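Beta-galactosidase/beta-glucuronidase (Faecalibacterium prausnitzii L2-6, PDB 6MVF) binds flavin mononucleotide and probably hydrolyses beta-linked glycosides such as glucuronides, as a family 2 glycoside hydrolase of a human gut bacterium. Local coordinates at residues 86-97 / 159-170; 323-333 / 529-537. One frame throughout, in Å; residues are numbered along the deposited sequence.

Contact 1 (86-97 / 159-170); sequences GGRVYVEVLAAA and LYRGVNLISVPN
Strands 88-93 and 163-168, paired from Arg88 with Val168 to Val93 with Val163, form the middle of a four-stranded antiparallel sheet in the sugar-binding domain, a beta-sandwich of family 2 glycoside hydrolases. Arg88, Tyr90 and Glu92 make hydrogen-bonded pairs with Val168, Ile166 and Asn164, each through two backbone bonds; Ile166 N to Tyr90 O, at 2.8 Å, is one of them.

The two faces of the sheet differ in character. On one, Val91 CG2 meets Val163 CG1 at 3.9 Å and Val89 CG1 lies 4.1 Å from Leu165 CD1; Val163 also touches Ile136 of the second sheet, so this face looks into the sandwich core. The other face is more polar. Glu92 and Asn164 lie side by side, and Asn164 ND2 donates to Glu92 OE2 (2.9 Å) on the lone pair away from OE1, with carboxylate and amide planes 65° apart. With its CG opposite the backbone N (chi1 168°), the extended Glu92 chain crosses Ile166 at a slant, Glu92 OE1 3.5 Å from Ile166 CD1; that oxygen is salt-bridged to Arg120. Tyr90, on the same face, bonds through OH to Asp176, and its side chain lies about 6 Å from that of the FMN-binding Asp174. Beyond the strands, a water donates to Ala95 O and Gly162 O and accepts from Arg161 N at 3.0 Å.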
# COMPACT_ATOMS: atom_id res chain seq x y z
N GLY A 86 -27.10 7.50 25.54
CA GLY A 86 -26.78 8.90 25.59
C GLY A 86 -26.00 9.42 24.41
O GLY A 86 -25.55 10.58 24.46
N GLY A 87 -25.83 8.61 23.37
CA GLY A 87 -25.02 9.00 22.24
C GLY A 87 -25.54 10.26 21.56
O GLY A 87 -26.70 10.64 21.68
N ARG A 88 -24.64 10.91 20.84
CA ARG A 88 -24.93 12.16 20.16
C ARG A 88 -24.42 12.07 18.73
O ARG A 88 -23.47 11.34 18.43
CB ARG A 88 -24.29 13.34 20.91
CG ARG A 88 -24.61 13.29 22.40
CD ARG A 88 -24.71 14.66 23.04
NE ARG A 88 -25.72 15.50 22.42
CZ ARG A 88 -27.03 15.34 22.58
NH1 ARG A 88 -27.49 14.34 23.32
NH2 ARG A 88 -27.88 16.17 22.00
N VAL A 89 -25.10 12.80 17.85
CA VAL A 89 -24.80 12.80 16.43
C VAL A 89 -24.59 14.24 15.98
O VAL A 89 -25.39 15.12 16.32
CB VAL A 89 -25.93 12.15 15.61
CG1 VAL A 89 -25.55 12.10 14.12
CG2 VAL A 89 -26.26 10.76 16.19
N TYR A 90 -23.51 14.47 15.25
CA TYR A 90 -23.17 15.80 14.75
C TYR A 90 -22.92 15.70 13.26
O TYR A 90 -22.32 14.73 12.79
CB TYR A 90 -21.92 16.35 15.46
CG TYR A 90 -22.14 16.98 16.82
CD1 TYR A 90 -22.30 16.20 17.97
CD2 TYR A 90 -22.16 18.36 16.96
CE1 TYR A 90 -22.50 16.80 19.23
CE2 TYR A 90 -22.34 18.96 18.21
CZ TYR A 90 -22.51 18.19 19.33
OH TYR A 90 -22.70 18.83 20.54
N VAL A 91 -23.37 16.70 12.51
CA VAL A 91 -22.95 16.86 11.11
C VAL A 91 -21.88 17.93 11.08
O VAL A 91 -22.00 18.96 11.75
CB VAL A 91 -24.12 17.18 10.16
CG1 VAL A 91 -24.86 18.42 10.59
CG2 VAL A 91 -23.60 17.38 8.77
N GLU A 92 -20.81 17.67 10.33
CA GLU A 92 -19.68 18.58 10.22
C GLU A 92 -19.48 18.91 8.74
O GLU A 92 -19.14 18.04 7.94
CB GLU A 92 -18.43 17.94 10.82
CG GLU A 92 -17.14 18.65 10.51
CD GLU A 92 -15.95 17.99 11.20
OE1 GLU A 92 -15.66 18.36 12.37
OE2 GLU A 92 -15.30 17.10 10.57
N VAL A 93 -19.71 20.18 8.39
CA VAL A 93 -19.44 20.71 7.05
C VAL A 93 -18.08 21.39 7.09
O VAL A 93 -17.84 22.28 7.92
CB VAL A 93 -20.53 21.71 6.61
CG1 VAL A 93 -20.19 22.30 5.24
CG2 VAL A 93 -21.91 21.05 6.61
N LEU A 94 -17.17 20.98 6.20
CA LEU A 94 -15.81 21.51 6.29
C LEU A 94 -15.67 22.86 5.59
O LEU A 94 -14.68 23.56 5.84
CB LEU A 94 -14.78 20.51 5.72
CG LEU A 94 -14.73 19.16 6.47
CD1 LEU A 94 -13.87 18.10 5.74
CD2 LEU A 94 -14.28 19.34 7.91
N ALA A 95 -16.64 23.21 4.74
CA ALA A 95 -16.80 24.53 4.14
C ALA A 95 -18.03 24.53 3.23
O ALA A 95 -18.31 23.56 2.51
CB ALA A 95 -15.55 24.97 3.35
N ALA A 96 -18.78 25.63 3.24
CA ALA A 96 -19.95 25.77 2.38
C ALA A 96 -19.92 27.19 1.80
O ALA A 96 -20.22 28.16 2.51
CB ALA A 96 -21.25 25.50 3.13
N ALA A 97 -19.58 27.30 0.52
CA ALA A 97 -19.34 28.59 -0.10
C ALA A 97 -20.62 29.06 -0.78
O ALA A 97 -21.07 28.41 -1.74
CB ALA A 97 -18.20 28.48 -1.10
N LEU A 159 -20.13 22.68 -1.79
CA LEU A 159 -19.52 21.93 -0.69
C LEU A 159 -18.16 21.41 -1.16
O LEU A 159 -17.98 20.23 -1.46
CB LEU A 159 -20.44 20.79 -0.27
CG LEU A 159 -21.77 21.14 0.38
CD1 LEU A 159 -22.56 19.87 0.61
CD2 LEU A 159 -21.50 21.87 1.70
N TYR A 160 -17.18 22.31 -1.22
CA TYR A 160 -15.97 22.01 -1.97
C TYR A 160 -14.89 21.32 -1.12
O TYR A 160 -13.77 21.12 -1.61
CB TYR A 160 -15.44 23.29 -2.63
CG TYR A 160 -15.01 24.33 -1.65
CD1 TYR A 160 -15.91 25.25 -1.13
CD2 TYR A 160 -13.69 24.38 -1.20
CE1 TYR A 160 -15.49 26.21 -0.21
CE2 TYR A 160 -13.26 25.32 -0.29
CZ TYR A 160 -14.15 26.24 0.21
OH TYR A 160 -13.70 27.17 1.13
N ARG A 161 -15.22 20.95 0.13
CA ARG A 161 -14.30 20.24 1.01
C ARG A 161 -14.87 18.95 1.59
O ARG A 161 -14.12 18.20 2.24
CB ARG A 161 -13.87 21.12 2.19
CG ARG A 161 -12.96 22.29 1.80
CD ARG A 161 -12.40 23.02 3.02
NE ARG A 161 -11.64 24.17 2.56
CZ ARG A 161 -11.48 25.31 3.22
NH1 ARG A 161 -12.02 25.47 4.43
NH2 ARG A 161 -10.78 26.29 2.66
N GLY A 162 -16.17 18.67 1.39
CA GLY A 162 -16.80 17.48 1.91
C GLY A 162 -17.48 17.73 3.24
O GLY A 162 -17.44 18.83 3.80
N VAL A 163 -18.09 16.66 3.76
CA VAL A 163 -19.00 16.70 4.91
C VAL A 163 -18.78 15.43 5.74
O VAL A 163 -18.55 14.35 5.18
CB VAL A 163 -20.48 16.82 4.45
CG1 VAL A 163 -21.44 16.68 5.62
CG2 VAL A 163 -20.74 18.14 3.71
N ASN A 164 -18.88 15.56 7.06
CA ASN A 164 -18.62 14.45 7.98
C ASN A 164 -19.76 14.28 8.97
O ASN A 164 -20.41 15.24 9.38
CB ASN A 164 -17.35 14.67 8.81
CG ASN A 164 -16.08 14.48 8.01
OD1 ASN A 164 -15.95 13.51 7.26
ND2 ASN A 164 -15.13 15.39 8.18
N LEU A 165 -19.95 13.03 9.37
CA LEU A 165 -20.85 12.66 10.46
C LEU A 165 -19.99 12.25 11.65
O LEU A 165 -19.03 11.48 11.49
CB LEU A 165 -21.76 11.51 10.04
CG LEU A 165 -23.11 11.30 10.68
CD1 LEU A 165 -24.01 12.48 10.37
CD2 LEU A 165 -23.71 10.00 10.16
N ILE A 166 -20.30 12.78 12.83
CA ILE A 166 -19.53 12.50 14.05
C ILE A 166 -20.46 11.88 15.09
O ILE A 166 -21.49 12.46 15.45
CB ILE A 166 -18.84 13.75 14.60
CG1 ILE A 166 -17.92 14.37 13.54
CG2 ILE A 166 -18.05 13.39 15.86
CD1 ILE A 166 -17.25 15.66 13.95
N SER A 167 -20.09 10.70 15.59
CA SER A 167 -20.79 9.99 16.65
C SER A 167 -19.92 10.00 17.90
O SER A 167 -18.75 9.59 17.84
CB SER A 167 -21.10 8.56 16.19
OG SER A 167 -21.65 7.80 17.24
N VAL A 168 -20.46 10.48 19.01
CA VAL A 168 -19.72 10.59 20.27
C VAL A 168 -20.62 10.20 21.43
O VAL A 168 -21.85 10.19 21.30
CB VAL A 168 -19.16 12.01 20.50
CG1 VAL A 168 -18.01 12.34 19.51
CG2 VAL A 168 -20.27 13.04 20.44
N PRO A 169 -20.03 9.87 22.59
CA PRO A 169 -20.84 9.66 23.79
C PRO A 169 -21.37 10.98 24.32
O PRO A 169 -21.03 12.04 23.78
CB PRO A 169 -19.87 9.02 24.80
CG PRO A 169 -18.63 8.71 24.03
CD PRO A 169 -18.60 9.66 22.87
N ASN A 170 -22.17 10.92 25.39
CA ASN A 170 -22.78 12.13 25.94
C ASN A 170 -21.71 13.07 26.50
O ASN A 170 -21.79 14.28 26.30
CB ASN A 170 -23.81 11.76 27.01
CG ASN A 170 -24.53 12.97 27.55
OD1 ASN A 170 -25.23 13.67 26.81
ND2 ASN A 170 -24.36 13.24 28.84
O HOH W 1 -27.48 12.50 25.55
O HOH W 2 -17.61 20.98 1.98

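Contact 2 (323-333 / 529-537); sequences IIKELGANTIR and ASHVWNMFD
Strands 331-333 and 529-532, which bring Thr331 and Arg333 up to His531, run at 62° to each other with their axes 7.4 Å apart, and no backbone hydrogen bond joins them because strand 292-300 of the TIM barrel lies between. The contact is therefore made by side chains that bridge across an intervening strand. His531 NE2 donates to Thr331 OG1 over 3.1 Å, the hydroxyl lying 20° out of the imidazole plane. The same hydroxyl bonds to Ala353 O, so one small polar group ties His531 to the strand beyond. Arg333 CB sits over one face of the imidazole, 3.7 Å from the His531 ring centroid, in a CH-pi contact. Replacing His531 with a leucine would probably leave the Thr331 hydroxyl without its ring donor and deprive Arg333 CB of the flat surface beneath it.

Farther along, the chemistry turns apolar. Met535, bent at chi2 (65°), slides past Ile324 in the opposite direction, with CG 3.6 Å from Ile324 CG1. Its SD meets Leu327 CD2 tip to tip at 3.8 Å, while Met535 CE is 3.5 Å from Ile323 CG2. Met535 CG also lies over the centre of the Phe536 ring, and Met535 is the middle residue of an Asx turn in which Asn534 OD1 accepts from Phe536 N.

Helix 314-327 thus packs against the loop after strand 529-532, and helix 566-575 covers Leu327 and Val532; Arg333, by contrast, forms a salt bridge with Glu357 of the adjacent strand 353-357 and a hydrogen bond with Asn398 of 391-398, the strand beyond it.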
# COMPACT_ATOMS: atom_id res chain seq x y z
N ILE A 323 5.54 21.27 -4.63
CA ILE A 323 6.08 22.12 -5.69
C ILE A 323 6.68 23.40 -5.10
O ILE A 323 7.79 23.81 -5.46
CB ILE A 323 4.99 22.43 -6.73
CG1 ILE A 323 4.69 21.17 -7.53
CG2 ILE A 323 5.47 23.53 -7.65
CD1 ILE A 323 3.39 21.22 -8.34
N ILE A 324 5.99 23.99 -4.12
CA ILE A 324 6.51 25.21 -3.51
C ILE A 324 7.78 24.93 -2.71
O ILE A 324 8.70 25.76 -2.69
CB ILE A 324 5.42 25.88 -2.67
CG1 ILE A 324 4.27 26.33 -3.59
CG2 ILE A 324 5.99 27.08 -1.89
CD1 ILE A 324 2.95 26.49 -2.88
N LYS A 325 7.87 23.75 -2.06
CA LYS A 325 9.10 23.35 -1.38
C LYS A 325 10.27 23.21 -2.35
O LYS A 325 11.38 23.68 -2.06
CB LYS A 325 8.90 22.04 -0.62
CG LYS A 325 10.06 21.68 0.32
CD LYS A 325 9.95 22.53 1.59
CE LYS A 325 11.10 22.31 2.51
NZ LYS A 325 11.04 23.28 3.62
N GLU A 326 10.06 22.57 -3.50
CA GLU A 326 11.13 22.42 -4.49
C GLU A 326 11.63 23.77 -4.99
O GLU A 326 12.79 23.91 -5.40
CB GLU A 326 10.65 21.59 -5.68
CG GLU A 326 10.36 20.13 -5.37
CD GLU A 326 9.45 19.46 -6.42
OE1 GLU A 326 9.02 18.29 -6.18
OE2 GLU A 326 9.18 20.11 -7.47
N LEU A 327 10.73 24.76 -5.02
CA LEU A 327 11.08 26.12 -5.41
C LEU A 327 12.11 26.73 -4.46
O LEU A 327 12.92 27.56 -4.88
CB LEU A 327 9.80 26.97 -5.46
CG LEU A 327 9.96 28.43 -5.86
CD1 LEU A 327 10.47 28.54 -7.29
CD2 LEU A 327 8.67 29.17 -5.66
N GLY A 328 12.10 26.33 -3.20
CA GLY A 328 12.97 26.94 -2.22
C GLY A 328 12.33 28.05 -1.42
O GLY A 328 13.04 28.77 -0.72
N ALA A 329 11.01 28.23 -1.54
CA ALA A 329 10.28 29.17 -0.71
C ALA A 329 10.23 28.70 0.75
O ALA A 329 10.06 27.51 1.04
CB ALA A 329 8.86 29.32 -1.26
N ASN A 330 10.34 29.64 1.68
CA ASN A 330 10.19 29.32 3.10
C ASN A 330 8.96 29.94 3.72
O ASN A 330 8.72 29.75 4.91
CB ASN A 330 11.43 29.75 3.89
CG ASN A 330 11.67 31.24 3.80
OD1 ASN A 330 10.89 31.99 3.20
ND2 ASN A 330 12.75 31.70 4.43
N THR A 331 8.17 30.69 2.95
CA THR A 331 6.95 31.29 3.46
C THR A 331 5.86 31.16 2.42
O THR A 331 6.13 31.18 1.21
CB THR A 331 7.18 32.78 3.87
OG1 THR A 331 5.98 33.33 4.41
CG2 THR A 331 7.66 33.62 2.70
N ILE A 332 4.63 31.00 2.88
CA ILE A 332 3.48 30.96 2.00
C ILE A 332 2.40 31.85 2.57
O ILE A 332 1.93 31.62 3.69
CB ILE A 332 2.91 29.55 1.81
CG1 ILE A 332 3.89 28.65 1.06
CG2 ILE A 332 1.58 29.66 1.05
CD1 ILE A 332 3.50 27.17 1.13
N ARG A 333 1.98 32.86 1.80
CA ARG A 333 0.80 33.64 2.15
C ARG A 333 -0.44 32.95 1.61
O ARG A 333 -0.61 32.81 0.39
CB ARG A 333 0.91 35.07 1.62
CG ARG A 333 -0.36 35.86 1.87
CD ARG A 333 -0.28 37.27 1.32
NE ARG A 333 -1.53 37.98 1.55
CZ ARG A 333 -2.06 38.85 0.68
NH1 ARG A 333 -1.44 39.10 -0.46
NH2 ARG A 333 -3.20 39.45 0.97
N ALA A 529 9.10 39.81 4.99
CA ALA A 529 8.62 38.76 4.11
C ALA A 529 8.15 39.38 2.79
O ALA A 529 7.45 40.39 2.79
CB ALA A 529 7.47 37.97 4.74
N SER A 530 8.54 38.75 1.68
CA SER A 530 8.02 39.04 0.36
C SER A 530 7.28 37.81 -0.17
O SER A 530 7.70 36.67 0.07
CB SER A 530 9.15 39.44 -0.61
OG SER A 530 10.17 38.45 -0.66
N HIS A 531 6.19 38.06 -0.90
CA HIS A 531 5.32 37.00 -1.40
C HIS A 531 5.00 37.26 -2.87
O HIS A 531 4.26 38.20 -3.18
CB HIS A 531 4.03 36.91 -0.59
CG HIS A 531 4.23 36.48 0.82
ND1 HIS A 531 4.26 37.37 1.87
CD2 HIS A 531 4.42 35.25 1.37
CE1 HIS A 531 4.44 36.71 3.00
NE2 HIS A 531 4.54 35.43 2.72
N VAL A 532 5.53 36.43 -3.76
CA VAL A 532 5.15 36.49 -5.17
C VAL A 532 3.65 36.30 -5.31
O VAL A 532 3.08 35.31 -4.83
CB VAL A 532 5.89 35.42 -5.98
CG1 VAL A 532 5.31 35.33 -7.41
CG2 VAL A 532 7.36 35.69 -5.96
N TRP A 533 3.00 37.24 -5.98
CA TRP A 533 1.66 37.00 -6.50
C TRP A 533 1.86 36.52 -7.93
O TRP A 533 2.34 37.29 -8.78
CB TRP A 533 0.81 38.25 -6.42
CG TRP A 533 -0.66 37.99 -6.65
CD1 TRP A 533 -1.37 38.21 -7.80
CD2 TRP A 533 -1.59 37.45 -5.71
NE1 TRP A 533 -2.68 37.85 -7.62
CE2 TRP A 533 -2.84 37.38 -6.34
CE3 TRP A 533 -1.48 37.04 -4.38
CZ2 TRP A 533 -3.97 36.89 -5.71
CZ3 TRP A 533 -2.61 36.57 -3.75
CH2 TRP A 533 -3.84 36.50 -4.41
N ASN A 534 1.58 35.25 -8.20
CA ASN A 534 1.08 34.24 -7.27
C ASN A 534 1.87 32.95 -7.65
O ASN A 534 2.56 32.94 -8.68
CB ASN A 534 -0.46 34.09 -7.42
CG ASN A 534 -1.08 33.09 -6.46
OD1 ASN A 534 -0.97 31.88 -6.65
ND2 ASN A 534 -1.79 33.59 -5.45
N MET A 535 1.82 31.89 -6.83
CA MET A 535 2.54 30.66 -7.18
C MET A 535 2.01 30.05 -8.46
O MET A 535 2.78 29.61 -9.32
CB MET A 535 2.44 29.63 -6.05
CG MET A 535 3.23 28.37 -6.31
SD MET A 535 5.04 28.58 -6.40
CE MET A 535 5.55 26.96 -6.98
N PHE A 536 0.68 29.99 -8.58
CA PHE A 536 0.01 29.37 -9.71
C PHE A 536 -0.94 30.39 -10.32
O PHE A 536 -1.56 31.16 -9.59
CB PHE A 536 -0.80 28.14 -9.29
CG PHE A 536 -0.04 27.16 -8.48
CD1 PHE A 536 0.90 26.32 -9.08
CD2 PHE A 536 -0.25 27.06 -7.12
CE1 PHE A 536 1.62 25.40 -8.32
CE2 PHE A 536 0.46 26.14 -6.34
CZ PHE A 536 1.40 25.31 -6.94
N ASP A 537 -1.04 30.38 -11.66
CA ASP A 537 -2.22 30.92 -12.31
C ASP A 537 -3.47 30.44 -11.56
O ASP A 537 -3.51 29.32 -11.04
CB ASP A 537 -2.28 30.46 -13.77
CG ASP A 537 -0.97 30.73 -14.57
OD1 ASP A 537 -0.28 31.74 -14.34
OD2 ASP A 537 -0.66 29.92 -15.47

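Both contacts are largely buried, yet they illustrate two ways of joining distant parts of a chain. Contact 1, in the sugar-binding domain, unites adjacent strands through their backbones, and its partly exposed residues lie on the polar face and at the ends. Contact 2, in the TIM barrel and nearer the centre of the chain, connects strands that are not neighbours, together with a helix and a loop, so side chains do the joining; it buries less surface, 465 against 1086 Å². Contacts 1 and 2 share no strand or helix and do not touch, the nearest atoms of the two contacts being about 12 Å apart. Contact 1 approaches the flavin site, whereas contact 2 lies away from it.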